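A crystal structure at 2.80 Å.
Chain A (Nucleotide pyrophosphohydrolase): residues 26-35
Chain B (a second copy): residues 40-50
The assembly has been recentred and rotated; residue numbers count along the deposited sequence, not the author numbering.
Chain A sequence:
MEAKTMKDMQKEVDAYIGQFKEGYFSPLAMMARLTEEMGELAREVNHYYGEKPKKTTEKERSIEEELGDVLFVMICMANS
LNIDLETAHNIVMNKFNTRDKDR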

ATOM      1  N   SER A  26      15.060  -5.482   9.079  1.00 73.49           N
ATOM      2  CA  SER A  26      14.734  -6.835   8.597  1.00 71.69           C
ATOM      3  C   SER A  26      13.684  -6.742   7.482  1.00 69.22           C
ATOM      4  O   SER A  26      12.912  -5.781   7.455  1.00 67.85           O
ATOM      5  CB  SER A  26      14.237  -7.722   9.746  1.00 73.19           C
ATOM      6  OG  SER A  26      13.025  -7.232  10.298  1.00 73.51           O
ATOM      7  N   PRO A  27      13.658  -7.721   6.550  1.00 69.26           N
ATOM      8  CA  PRO A  27      12.786  -7.601   5.368  1.00 68.08           C
ATOM      9  C   PRO A  27      11.318  -7.232   5.664  1.00 67.12           C
ATOM     10  O   PRO A  27      10.756  -6.384   4.969  1.00 67.80           O
ATOM     11  CB  PRO A  27      12.894  -8.979   4.696  1.00 69.50           C
ATOM     12  CG  PRO A  27      13.660  -9.840   5.646  1.00 70.87           C
ATOM     13  CD  PRO A  27      14.488  -8.934   6.480  1.00 70.58           C
ATOM     14  N   LEU A  28      10.725  -7.830   6.698  1.00 67.63           N
ATOM     15  CA  LEU A  28       9.323  -7.572   7.058  1.00 66.29           C
ATOM     16  C   LEU A  28       9.094  -6.150   7.607  1.00 65.58           C
ATOM     17  O   LEU A  28       8.050  -5.532   7.358  1.00 66.06           O
ATOM     18  CB  LEU A  28       8.835  -8.642   8.038  1.00 67.40           C
ATOM     19  CG  LEU A  28       7.454  -9.298   7.910  1.00 68.87           C
ATOM     20  CD1 LEU A  28       7.029  -9.584   6.476  1.00 67.84           C
ATOM     21  CD2 LEU A  28       7.447 -10.584   8.725  1.00 71.87           C
ATOM     22  N   ALA A  29      10.084  -5.646   8.343  1.00 65.87           N
ATOM     23  CA  ALA A  29      10.122  -4.254   8.801  1.00 65.78           C
ATOM     24  C   ALA A  29      10.305  -3.249   7.649  1.00 65.16           C
ATOM     25  O   ALA A  29       9.712  -2.163   7.671  1.00 65.03           O
ATOM     26  CB  ALA A  29      11.216  -4.083   9.835  1.00 66.54           C
ATOM     27  N   MET A  30      11.131  -3.616   6.662  1.00 65.18           N
ATOM     28  CA  MET A  30      11.302  -2.843   5.424  1.00 65.29           C
ATOM     29  C   MET A  30       9.984  -2.693   4.702  1.00 62.18           C
ATOM     30  O   MET A  30       9.660  -1.604   4.237  1.00 61.71           O
ATOM     31  CB  MET A  30      12.263  -3.533   4.459  1.00 69.20           C
ATOM     32  CG  MET A  30      13.712  -3.509   4.875  1.00 74.60           C
ATOM     33  SD  MET A  30      14.469  -1.983   4.336  1.00 78.44           S
ATOM     34  CE  MET A  30      16.174  -2.358   4.742  1.00 82.46           C
ATOM     35  N   MET A  31       9.238  -3.796   4.604  1.00 60.83           N
ATOM     36  CA  MET A  31       7.951  -3.805   3.924  1.00 59.00           C
ATOM     37  C   MET A  31       6.972  -2.835   4.590  1.00 58.88           C
ATOM     38  O   MET A  31       6.241  -2.126   3.896  1.00 59.53           O
ATOM     39  CB  MET A  31       7.389  -5.225   3.835  1.00 59.63           C
ATOM     40  CG  MET A  31       6.317  -5.399   2.774  1.00 59.75           C
ATOM     41  SD  MET A  31       6.922  -5.082   1.106  1.00 61.07           S
ATOM     42  CE  MET A  31       5.688  -3.932   0.503  1.00 58.81           C
ATOM     43  N   ALA A  32       6.995  -2.786   5.926  1.00 59.58           N
ATOM     44  CA  ALA A  32       6.222  -1.814   6.698  1.00 60.43           C
ATOM     45  C   ALA A  32       6.648  -0.396   6.343  1.00 60.54           C
ATOM     46  O   ALA A  32       5.792   0.450   6.065  1.00 62.43           O
ATOM     47  CB  ALA A  32       6.364  -2.065   8.192  1.00 62.43           C
ATOM     48  N   ARG A  33       7.964  -0.158   6.323  1.00 60.06           N
ATOM     49  CA  ARG A  33       8.555   1.124   5.918  1.00 60.19           C
ATOM     50  C   ARG A  33       8.136   1.553   4.522  1.00 58.55           C
ATOM     51  O   ARG A  33       7.770   2.708   4.303  1.00 58.31           O
ATOM     52  CB  ARG A  33      10.086   1.065   6.001  1.00 62.10           C
ATOM     53  CG  ARG A  33      10.623   1.249   7.412  1.00 67.48           C
ATOM     54  CD  ARG A  33      10.966   2.696   7.758  1.00 70.73           C
ATOM     55  NE  ARG A  33      10.212   3.678   6.984  1.00 69.70           N
ATOM     56  CZ  ARG A  33      10.671   4.864   6.603  1.00 72.50           C
ATOM     57  NH1 ARG A  33      11.901   5.262   6.923  1.00 76.93           N
ATOM     58  NH2 ARG A  33       9.887   5.655   5.891  1.00 70.99           N
ATOM     59  N   LEU A  34       8.186   0.602   3.592  1.00 57.53           N
ATOM     60  CA  LEU A  34       7.775   0.799   2.213  1.00 57.07           C
ATOM     61  C   LEU A  34       6.293   1.146   2.082  1.00 57.16           C
ATOM     62  O   LEU A  34       5.925   1.984   1.246  1.00 58.74           O
ATOM     63  CB  LEU A  34       8.086  -0.458   1.417  1.00 57.09           C
ATOM     64  CG  LEU A  34       8.367  -0.426  -0.078  1.00 58.49           C
ATOM     65  CD1 LEU A  34       8.982   0.867  -0.589  1.00 59.79           C
ATOM     66  CD2 LEU A  34       9.307  -1.585  -0.335  1.00 61.66           C
ATOM     67  N   THR A  35       5.453   0.513   2.908  1.00 56.48           N
ATOM     68  CA  THR A  35       4.017   0.789   2.920  1.00 56.65           C
ATOM     69  C   THR A  35       3.773   2.214   3.409  1.00 57.83           C
ATOM     70  O   THR A  35       2.953   2.928   2.831  1.00 59.57           O
ATOM     71  CB  THR A  35       3.244  -0.243   3.769  1.00 58.19           C
ATOM     72  OG1 THR A  35       3.509  -1.556   3.267  1.00 58.95           O
ATOM     73  CG2 THR A  35       1.730   0.012   3.739  1.00 58.97           C
TER
ATOM     74  N   GLU B  40       2.042  -7.284  -4.277  1.00 61.17           N
ATOM     75  CA  GLU B  40       2.765  -8.423  -4.825  1.00 63.12           C
ATOM     76  C   GLU B  40       4.171  -8.535  -4.257  1.00 61.59           C
ATOM     77  O   GLU B  40       4.644  -9.647  -4.012  1.00 64.76           O
ATOM     78  CB  GLU B  40       2.769  -8.394  -6.347  1.00 65.98           C
ATOM     79  CG  GLU B  40       1.467  -8.910  -6.935  1.00 70.61           C
ATOM     80  CD  GLU B  40       1.499  -9.083  -8.440  1.00 77.02           C
ATOM     81  OE1 GLU B  40       2.603  -9.160  -9.033  1.00 81.09           O
ATOM     82  OE2 GLU B  40       0.402  -9.156  -9.034  1.00 80.18           O
ATOM     83  N   LEU B  41       4.819  -7.395  -4.018  1.00 58.09           N
ATOM     84  CA  LEU B  41       6.073  -7.386  -3.276  1.00 57.84           C
ATOM     85  C   LEU B  41       5.864  -7.904  -1.852  1.00 57.76           C
ATOM     86  O   LEU B  41       6.603  -8.789  -1.415  1.00 58.95           O
ATOM     87  CB  LEU B  41       6.760  -6.008  -3.281  1.00 56.07           C
ATOM     88  CG  LEU B  41       8.125  -5.931  -2.575  1.00 56.63           C
ATOM     89  CD1 LEU B  41       9.146  -6.941  -3.090  1.00 60.22           C
ATOM     90  CD2 LEU B  41       8.723  -4.549  -2.664  1.00 56.70           C
ATOM     91  N   ALA B  42       4.856  -7.365  -1.156  1.00 57.08           N
ATOM     92  CA  ALA B  42       4.530  -7.766   0.227  1.00 57.94           C
ATOM     93  C   ALA B  42       4.272  -9.261   0.362  1.00 61.38           C
ATOM     94  O   ALA B  42       4.776  -9.894   1.301  1.00 61.62           O
ATOM     95  CB  ALA B  42       3.347  -6.974   0.759  1.00 57.80           C
ATOM     96  N   ARG B  43       3.502  -9.807  -0.590  1.00 64.39           N
ATOM     97  CA  ARG B  43       3.221 -11.234  -0.680  1.00 69.02           C
ATOM     98  C   ARG B  43       4.521 -12.013  -0.697  1.00 71.46           C
ATOM     99  O   ARG B  43       4.674 -12.976   0.048  1.00 74.53           O
ATOM    100  CB  ARG B  43       2.429 -11.565  -1.949  1.00 72.54           C
ATOM    101  CG  ARG B  43       1.906 -12.998  -1.981  1.00 78.05           C
ATOM    102  CD  ARG B  43       2.272 -13.745  -3.256  1.00 84.28           C
ATOM    103  NE  ARG B  43       1.549 -13.286  -4.445  1.00 87.78           N
ATOM    104  CZ  ARG B  43       2.096 -12.638  -5.477  1.00 88.31           C
ATOM    105  NH1 ARG B  43       3.392 -12.348  -5.503  1.00 87.11           N
ATOM    106  NH2 ARG B  43       1.332 -12.275  -6.499  1.00 90.76           N
ATOM    107  N   GLU B  44       5.451 -11.570  -1.545  1.00 72.50           N
ATOM    108  CA  GLU B  44       6.709 -12.262  -1.778  1.00 74.80           C
ATOM    109  C   GLU B  44       7.665 -12.153  -0.591  1.00 72.68           C
ATOM    110  O   GLU B  44       8.327 -13.125  -0.249  1.00 75.00           O
ATOM    111  CB  GLU B  44       7.351 -11.747  -3.063  1.00 78.17           C
ATOM    112  CG  GLU B  44       7.912 -12.843  -3.953  1.00 87.57           C
ATOM    113  CD  GLU B  44       6.862 -13.850  -4.411  1.00 93.50           C
ATOM    114  OE1 GLU B  44       5.769 -13.433  -4.855  1.00 95.59           O
ATOM    115  OE2 GLU B  44       7.131 -15.068  -4.330  1.00 98.36           O
ATOM    116  N   VAL B  45       7.715 -10.981   0.041  1.00 69.71           N
ATOM    117  CA  VAL B  45       8.494 -10.775   1.272  1.00 69.16           C
ATOM    118  C   VAL B  45       7.972 -11.663   2.416  1.00 72.12           C
ATOM    119  O   VAL B  45       8.766 -12.287   3.125  1.00 75.18           O
ATOM    120  CB  VAL B  45       8.546  -9.278   1.679  1.00 65.47           C
ATOM    121  CG1 VAL B  45       9.158  -9.083   3.062  1.00 64.07           C
ATOM    122  CG2 VAL B  45       9.322  -8.481   0.642  1.00 65.41           C
ATOM    123  N   ASN B  46       6.649 -11.734   2.575  1.00 72.87           N
ATOM    124  CA  ASN B  46       6.039 -12.603   3.585  1.00 76.13           C
ATOM    125  C   ASN B  46       6.346 -14.095   3.374  1.00 79.81           C
ATOM    126  O   ASN B  46       6.605 -14.817   4.341  1.00 81.01           O
ATOM    127  CB  ASN B  46       4.523 -12.370   3.663  1.00 76.69           C
ATOM    128  CG  ASN B  46       3.984 -12.397   5.094  1.00 79.21           C
ATOM    129  OD1 ASN B  46       2.826 -12.058   5.319  1.00 82.50           O
ATOM    130  ND2 ASN B  46       4.813 -12.790   6.061  1.00 79.84           N
ATOM    131  N   HIS B  47       6.331 -14.531   2.111  1.00 82.43           N
ATOM    132  CA  HIS B  47       6.589 -15.921   1.722  1.00 87.05           C
ATOM    133  C   HIS B  47       7.988 -16.367   2.152  1.00 87.51           C
ATOM    134  O   HIS B  47       8.140 -17.398   2.805  1.00 89.94           O
ATOM    135  CB  HIS B  47       6.402 -16.096   0.204  1.00 91.52           C
ATOM    136  CG  HIS B  47       6.379 -17.526  -0.251  1.00100.34           C
ATOM    137  ND1 HIS B  47       7.528 -18.263  -0.462  1.00103.53           N
ATOM    138  CD2 HIS B  47       5.345 -18.352  -0.546  1.00104.90           C
ATOM    139  CE1 HIS B  47       7.202 -19.482  -0.855  1.00109.21           C
ATOM    140  NE2 HIS B  47       5.883 -19.562  -0.914  1.00109.86           N
ATOM    141  N   TYR B  48       8.992 -15.562   1.814  1.00 85.88           N
ATOM    142  CA  TYR B  48      10.389 -15.921   2.035  1.00 87.89           C
ATOM    143  C   TYR B  48      10.962 -15.492   3.393  1.00 86.54           C
ATOM    144  O   TYR B  48      11.988 -16.026   3.821  1.00 88.50           O
ATOM    145  CB  TYR B  48      11.256 -15.379   0.893  1.00 89.72           C
ATOM    146  CG  TYR B  48      10.985 -16.018  -0.456  1.00 94.49           C
ATOM    147  CD1 TYR B  48      11.643 -17.200  -0.840  1.00 99.76           C
ATOM    148  CD2 TYR B  48      10.080 -15.440  -1.357  1.00 93.19           C
ATOM    149  CE1 TYR B  48      11.400 -17.785  -2.078  1.00104.60           C
ATOM    150  CE2 TYR B  48       9.829 -16.016  -2.596  1.00 98.31           C
ATOM    151  CZ  TYR B  48      10.488 -17.187  -2.951  1.00104.60           C
ATOM    152  OH  TYR B  48      10.240 -17.760  -4.179  1.00110.10           O
ATOM    153  N   TYR B  49      10.308 -14.541   4.066  1.00 83.99           N
ATOM    154  CA  TYR B  49      10.845 -13.964   5.315  1.00 83.56           C
ATOM    155  C   TYR B  49       9.868 -13.861   6.506  1.00 84.46           C
ATOM    156  O   TYR B  49      10.238 -13.369   7.580  1.00 84.21           O
ATOM    157  CB  TYR B  49      11.545 -12.629   5.021  1.00 81.19           C
ATOM    158  CG  TYR B  49      12.614 -12.756   3.946  1.00 84.20           C
ATOM    159  CD1 TYR B  49      13.854 -13.366   4.218  1.00 87.36           C
ATOM    160  CD2 TYR B  49      12.380 -12.295   2.648  1.00 82.97           C
ATOM    161  CE1 TYR B  49      14.822 -13.502   3.227  1.00 89.66           C
ATOM    162  CE2 TYR B  49      13.345 -12.424   1.658  1.00 85.60           C
ATOM    163  CZ  TYR B  49      14.558 -13.028   1.945  1.00 89.34           C
ATOM    164  OH  TYR B  49      15.497 -13.145   0.945  1.00 93.05           O
ATOM    165  N   GLY B  50       8.642 -14.353   6.316  1.00 85.93           N
ATOM    166  CA  GLY B  50       7.638 -14.407   7.380  1.00 88.00           C
ATOM    167  C   GLY B  50       7.716 -15.690   8.182  1.00 91.67           C
ATOM    168  O   GLY B  50       6.753 -16.071   8.849  1.00 95.75           O
TER

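At the centre of the contact, the side chain of Met A31 lies against one turn of the chain B helix. Its SD sits 3.7 Å from Ala B42 CA and 4.0 Å from Leu B41 CG, and its CE reaches Ala B42 CB at 3.8 Å. The sulfur thus lies against the backbone of Ala B42, and here the chains come close, with the CA atoms of Met A31 and Ala B42 6.4 Å apart. Val B45 completes this pocket, its CG2 4.2 Å from Met A31 SD, and its CG1 lies 4.1 Å from both Leu A28 CD1 and Pro A27 CB. These are van der Waals contacts that bury aliphatic and sulfur surface.

The two helices run nearly antiparallel, at 164°, with axes 9.7 Å apart at closest approach. As chain A advances, its partners therefore fall earlier in chain B: Pro A27 CG meets Tyr B49 CG at 3.5 Å, approaching the ring obliquely, whereas Leu A34 CD2 packs on Leu B41 CD2 at 3.8 Å.

Toward the edge, Leu A28 CD2 lies 4.1 Å from both Tyr B49 O and Gly B50 CA. No hydrogen bond or salt bridge joins the stretches, so the contact rests largely on apolar packing. Two side-chain polar pairs form within the stretches, among Thr A35, Arg B43 and Glu B44, which do not touch the partner, and Met A31: Thr A35 OG1 donates to Met A31 O (2.9 Å), and Arg B43 NH1 forms a salt bridge with Glu B44 OE1 (2.7 Å), its hydrogen bond weak.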